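PDB 3MKV: putative amidohydrolase from Unidentified, which is a prolidase of the amidohydrolase superfamily that holds zinc, probably hydrolysing dipeptides that carry a C-terminal proline. Local coordinates for residues 377-382 / 404-409; 12-17 / 56-61. All coordinates share one frame; numbering follows the deposited sequence. Where two conformers were deposited one is given.

Interaction 1: residues 377-382 / 404-409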
loop_
_atom_site.group_PDB
_atom_site.type_symbol
_atom_site.label_atom_id
_atom_site.label_comp_id
_atom_site.label_asym_id
_atom_site.label_seq_id
_atom_site.Cartn_x
_atom_site.Cartn_y
_atom_site.Cartn_z
ATOM N N HIS A 377 41.665 -26.159 14.669
ATOM C CA HIS A 377 42.049 -24.760 14.477
ATOM C C HIS A 377 43.083 -24.357 15.520
ATOM O O HIS A 377 42.945 -24.685 16.701
ATOM C CB HIS A 377 40.833 -23.828 14.545
ATOM C CG HIS A 377 39.939 -23.919 13.349
ATOM N ND1 HIS A 377 38.777 -24.662 13.341
ATOM C CD2 HIS A 377 40.043 -23.369 12.116
ATOM C CE1 HIS A 377 38.205 -24.566 12.154
ATOM N NE2 HIS A 377 38.950 -23.784 11.394
ATOM N N ALA A 378 44.122 -23.658 15.078
ATOM C CA ALA A 378 45.147 -23.180 15.991
ATOM C C ALA A 378 44.617 -21.969 16.743
ATOM O O ALA A 378 45.084 -20.840 16.552
ATOM C CB ALA A 378 46.435 -22.846 15.252
ATOM N N ASP A 379 43.609 -22.226 17.572
ATOM C CA ASP A 379 43.122 -21.268 18.552
ATOM C C ASP A 379 43.717 -21.705 19.875
ATOM O O ASP A 379 43.279 -22.697 20.463
ATOM C CB ASP A 379 41.590 -21.308 18.644
ATOM C CG ASP A 379 40.899 -20.916 17.338
ATOM O OD1 ASP A 379 41.584 -20.713 16.303
ATOM O OD2 ASP A 379 39.653 -20.808 17.354
ATOM N N VAL A 380 44.738 -20.986 20.328
ATOM C CA VAL A 380 45.499 -21.412 21.500
ATOM C C VAL A 380 45.663 -20.293 22.508
ATOM O O VAL A 380 45.854 -19.140 22.141
ATOM C CB VAL A 380 46.915 -21.905 21.109
ATOM C CG1 VAL A 380 47.646 -22.424 22.327
ATOM C CG2 VAL A 380 46.833 -22.980 20.044
ATOM N N LEU A 381 45.594 -20.645 23.783
ATOM C CA LEU A 381 45.898 -19.705 24.854
ATOM C C LEU A 381 47.123 -20.163 25.646
ATOM O O LEU A 381 47.421 -21.362 25.727
ATOM C CB LEU A 381 44.719 -19.579 25.821
ATOM C CG LEU A 381 43.335 -19.240 25.282
ATOM C CD1 LEU A 381 42.414 -18.847 26.452
ATOM C CD2 LEU A 381 43.432 -18.119 24.252
ATOM N N VAL A 382 47.824 -19.202 26.233
ATOM C CA VAL A 382 48.823 -19.509 27.246
ATOM C C VAL A 382 48.432 -18.784 28.519
ATOM O O VAL A 382 48.294 -17.566 28.527
ATOM C CB VAL A 382 50.243 -19.085 26.817
ATOM C CG1 VAL A 382 51.143 -18.939 28.038
ATOM C CG2 VAL A 382 50.819 -20.089 25.849
ATOM N N VAL A 404 47.422 -15.075 23.204
ATOM C CA VAL A 404 46.141 -15.439 22.606
ATOM C C VAL A 404 46.283 -15.650 21.098
ATOM O O VAL A 404 46.594 -14.722 20.364
ATOM C CB VAL A 404 45.054 -14.373 22.862
ATOM C CG1 VAL A 404 43.742 -14.780 22.168
ATOM C CG2 VAL A 404 44.835 -14.168 24.363
ATOM N N MET A 405 46.046 -16.879 20.651
ATOM C CA MET A 405 46.231 -17.256 19.259
ATOM C C MET A 405 44.895 -17.681 18.661
ATOM O O MET A 405 44.237 -18.570 19.193
ATOM C CB MET A 405 47.251 -18.410 19.152
ATOM C CG MET A 405 47.571 -18.867 17.731
ATOM S SD MET A 405 48.927 -20.070 17.581
ATOM C CE MET A 405 48.072 -21.605 17.427
ATOM N N LYS A 406 44.498 -17.060 17.554
ATOM C CA LYS A 406 43.299 -17.430 16.828
ATOM C C LYS A 406 43.659 -17.694 15.386
ATOM O O LYS A 406 44.276 -16.847 14.779
ATOM C CB LYS A 406 42.227 -16.343 16.931
ATOM C CG LYS A 406 41.156 -16.389 15.846
ATOM C CD LYS A 406 40.394 -15.073 15.787
ATOM C CE LYS A 406 39.658 -14.894 14.473
ATOM N NZ LYS A 406 38.975 -13.576 14.398
ATOM N N ASP A 407 43.263 -18.838 14.840
ATOM C CA ASP A 407 43.574 -19.190 13.457
ATOM C C ASP A 407 45.076 -19.142 13.179
ATOM O O ASP A 407 45.494 -18.715 12.096
ATOM C CB ASP A 407 42.853 -18.254 12.475
ATOM C CG ASP A 407 41.371 -18.565 12.341
ATOM O OD1 ASP A 407 40.564 -17.610 12.334
ATOM O OD2 ASP A 407 41.013 -19.761 12.247
ATOM N N GLY A 408 45.883 -19.578 14.147
ATOM C CA GLY A 408 47.332 -19.623 13.964
ATOM C C GLY A 408 48.037 -18.271 13.902
ATOM O O GLY A 408 49.181 -18.181 13.459
ATOM N N ARG A 409 47.359 -17.212 14.334
ATOM C CA ARG A 409 47.983 -15.902 14.425
ATOM C C ARG A 409 47.900 -15.428 15.860
ATOM O O ARG A 409 46.966 -15.764 16.578
ATOM C CB ARG A 409 47.308 -14.886 13.496
ATOM C CG ARG A 409 47.039 -15.398 12.087
ATOM C CD ARG A 409 46.683 -14.276 11.117
ATOM N NE ARG A 409 47.868 -13.548 10.664
ATOM C CZ ARG A 409 47.951 -12.888 9.509
ATOM N NH1 ARG A 409 46.916 -12.867 8.677
ATOM N NH2 ARG A 409 49.072 -12.255 9.179
#
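Val380 and Met405 form a hydrogen-bonded antiparallel pair between two strands of the small beta domain that flanks the TIM barrel. Met405 N donates a hydrogen bond to Val380 O at 2.7 Å. Val380 N returns a bond to Met405 O. That same carbonyl also meets a CH, with Asp379 CA 3.0 Å from Met405 O. The Val380 and Met405 side chains run side by side on one face, toward Phe8 of strand 5-9. Met405 CG stands anti to its backbone N (chi1 -178°) and rests 3.4 Å from Ala378 O. On the face of Leu381 and Val404, Leu381 CD2 touches Val404 CG1 at 3.9 Å. Leu381 also packs there on Met58 and Leu61.

Beyond Met405 the second strand enters a type I' turn, Lys406 to Arg409, which makes a beta hairpin with strand 409-413. The loop ahead of the first strand bonds to this turn at two places. Ala378, the centre of an inverse gamma turn, accepts Gly408 N on its O at 2.8 Å. Asp379 OD1 takes Asp407 N at 2.9 Å. That bond is almost straight, 174° at the hydrogen, and reaches the anti side of the carboxylate from somewhat out of its plane. Asp379 OD1 also comes within 4.2 Å of Asp407 OD2. Arg128 probably eases the repulsion, since it forms salt bridges to both aspartates, one through each terminal nitrogen. The His377 ring lies alongside the Asp407 carboxylate, the planes 72° apart, and its CD2 approaches Asp407 OD2 at 3.7 Å. His377 ND1 is hydrogen-bonded to Lys368 O.

Interaction 2: residues 12-17 / 56-61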
loop_
_atom_site.group_PDB
_atom_site.type_symbol
_atom_site.label_atom_id
_atom_site.label_comp_id
_atom_site.label_asym_id
_atom_site.label_seq_id
_atom_site.Cartn_x
_atom_site.Cartn_y
_atom_site.Cartn_z
ATOM N N ALA A 12 52.772 -26.976 30.353
ATOM C CA ALA A 12 51.727 -27.939 30.631
ATOM C C ALA A 12 50.681 -27.811 29.533
ATOM O O ALA A 12 50.490 -26.731 28.979
ATOM C CB ALA A 12 51.109 -27.674 31.992
ATOM N N LEU A 13 50.022 -28.919 29.214
ATOM C CA LEU A 13 48.979 -28.941 28.202
ATOM C C LEU A 13 47.674 -29.278 28.871
ATOM O O LEU A 13 47.592 -30.253 29.606
ATOM C CB LEU A 13 49.274 -29.998 27.143
ATOM C CG LEU A 13 48.211 -30.148 26.059
ATOM C CD1 LEU A 13 47.892 -28.793 25.449
ATOM C CD2 LEU A 13 48.665 -31.122 24.997
ATOM N N LEU A 14 46.654 -28.463 28.627
ATOM C CA LEU A 14 45.326 -28.729 29.159
ATOM C C LEU A 14 44.507 -29.445 28.096
ATOM O O LEU A 14 44.198 -28.879 27.044
ATOM C CB LEU A 14 44.652 -27.428 29.572
ATOM C CG LEU A 14 43.434 -27.522 30.488
ATOM C CD1 LEU A 14 43.124 -26.144 31.058
ATOM C CD2 LEU A 14 42.220 -28.112 29.757
ATOM N N ASP A 15 44.208 -30.710 28.366
ATOM C CA ASP A 15 43.389 -31.528 27.497
ATOM C C ASP A 15 42.092 -31.734 28.253
ATOM O O ASP A 15 42.042 -32.498 29.224
ATOM C CB ASP A 15 44.071 -32.867 27.208
ATOM C CG ASP A 15 43.322 -33.696 26.171
ATOM O OD1 ASP A 15 42.077 -33.742 26.231
ATOM O OD2 ASP A 15 43.977 -34.305 25.296
ATOM N N PRO A 16 41.041 -31.026 27.818
ATOM C CA PRO A 16 39.803 -30.855 28.585
ATOM C C PRO A 16 39.124 -32.155 29.011
ATOM O O PRO A 16 38.249 -32.124 29.876
ATOM C CB PRO A 16 38.910 -30.048 27.637
ATOM C CG PRO A 16 39.878 -29.350 26.714
ATOM C CD PRO A 16 41.002 -30.316 26.527
ATOM N N ASP A 17 39.515 -33.287 28.433
ATOM C CA ASP A 17 38.984 -34.560 28.917
ATOM C C ASP A 17 39.957 -35.336 29.797
ATOM O O ASP A 17 39.829 -36.546 29.948
ATOM C CB ASP A 17 38.426 -35.433 27.784
ATOM C CG ASP A 17 38.903 -34.999 26.421
ATOM O OD1 ASP A 17 38.588 -35.696 25.440
ATOM O OD2 ASP A 17 39.584 -33.959 26.331
ATOM N N THR A 56 50.708 -22.656 31.290
ATOM C CA THR A 56 49.688 -23.562 30.766
ATOM C C THR A 56 49.244 -23.225 29.346
ATOM O O THR A 56 48.893 -22.084 29.028
ATOM C CB THR A 56 48.458 -23.635 31.688
ATOM O OG1 THR A 56 48.884 -23.896 33.034
ATOM C CG2 THR A 56 47.524 -24.741 31.228
ATOM N N ILE A 57 49.280 -24.232 28.491
ATOM C CA ILE A 57 48.782 -24.093 27.144
ATOM C C ILE A 57 47.427 -24.787 27.079
ATOM O O ILE A 57 47.326 -25.997 27.290
ATOM C CB ILE A 57 49.764 -24.698 26.125
ATOM C CG1 ILE A 57 51.138 -24.041 26.274
ATOM C CG2 ILE A 57 49.246 -24.525 24.697
ATOM C CD1 ILE A 57 52.216 -24.659 25.412
ATOM N N MET A 58 46.383 -24.009 26.812
ATOM C CA MET A 58 45.021 -24.542 26.764
ATOM C C MET A 58 44.284 -24.089 25.499
ATOM O O MET A 58 44.664 -23.098 24.868
ATOM C CB MET A 58 44.231 -24.123 28.016
ATOM C CG MET A 58 43.951 -22.632 28.101
ATOM S SD MET A 58 42.749 -22.204 29.369
ATOM C CE MET A 58 41.324 -23.059 28.710
ATOM N N PRO A 59 43.201 -24.796 25.144
ATOM C CA PRO A 59 42.450 -24.435 23.938
ATOM C C PRO A 59 41.751 -23.085 24.094
ATOM O O PRO A 59 41.480 -22.649 25.217
ATOM C CB PRO A 59 41.404 -25.542 23.816
ATOM C CG PRO A 59 41.786 -26.588 24.826
ATOM C CD PRO A 59 42.598 -25.925 25.872
ATOM N N GLY A 60 41.469 -22.437 22.968
ATOM C CA GLY A 60 40.662 -21.217 22.949
ATOM C C GLY A 60 39.317 -21.411 23.624
ATOM O O GLY A 60 38.679 -22.460 23.479
ATOM N N LEU A 61 38.887 -20.409 24.381
ATOM C CA LEU A 61 37.616 -20.510 25.086
ATOM C C LEU A 61 36.468 -20.175 24.134
ATOM O O LEU A 61 36.643 -19.403 23.188
ATOM C CB LEU A 61 37.583 -19.560 26.271
ATOM C CG LEU A 61 38.695 -19.648 27.307
ATOM C CD1 LEU A 61 38.758 -18.330 28.063
ATOM C CD2 LEU A 61 38.430 -20.788 28.264
#
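Leu14 lies alongside Met58, with Leu14 CB 3.7 Å from Met58 CB. Its CD1 also reaches Met58 CB, at 3.8 Å. The Leu14 CG is anti to the backbone N (chi1 -164°), and the two side chains point the same way.

The backbones behind them pair in parallel, Ala12 with Thr56 and Leu13 with Ile57. Ile57 makes both backbone bonds between residues 12-17 and 56-61. Its N donates to Ala12 O at 2.8 Å, and its O accepts Leu14 N at 2.9 Å. Leu13 CD1 comes to 3.4 Å from Ile57 O. The link between the two strands is all strand and loop, with no helix, and runs through the small beta domain. Strand 56-63 leads on to the zinc ligands His65 and His67, so the pair lies on the way from that domain into the TIM barrel.

The parallel bonding pattern stops at Pro59, which has no N-H to offer Leu14 O. Its ring carbon CD rests against Leu14 O instead, at 3.6 Å. Farther on, the rings of Pro16 and Pro59 overlap at their CG atoms while pointing opposite ways, with Pro16 CG 3.9 Å from Pro59 CG. Helix 348-362 packs against this end, Ile352 meeting Leu14 while Thr356 and Ile357 meet Pro16. At the other end, Thr56 OG1 is hydrogen-bonded to Gly385 O.

In the fold
After strand 5-9 the chain reaches strand 12-13, the first partner of interaction 2. Interaction 2 closes a loop of 38 residues, which holds the whole of strands 22-23, 25-30, 33-38 and 48-51. The chain then follows strand 56-63 into the TIM barrel and returns after helix 348-362. Interaction 1 closes a second, shorter loop between 377-382 and 404-409. The two loops neither nest nor cross; they follow in series. They join in space, with strand 380-383 running antiparallel to strand 56-63 in one sheet. Leu381 N to Met58 O and Gly60 N to Asp379 O are probable hydrogen bonds between them. The N- and C-terminal parts of the chain thus build the small beta domain together.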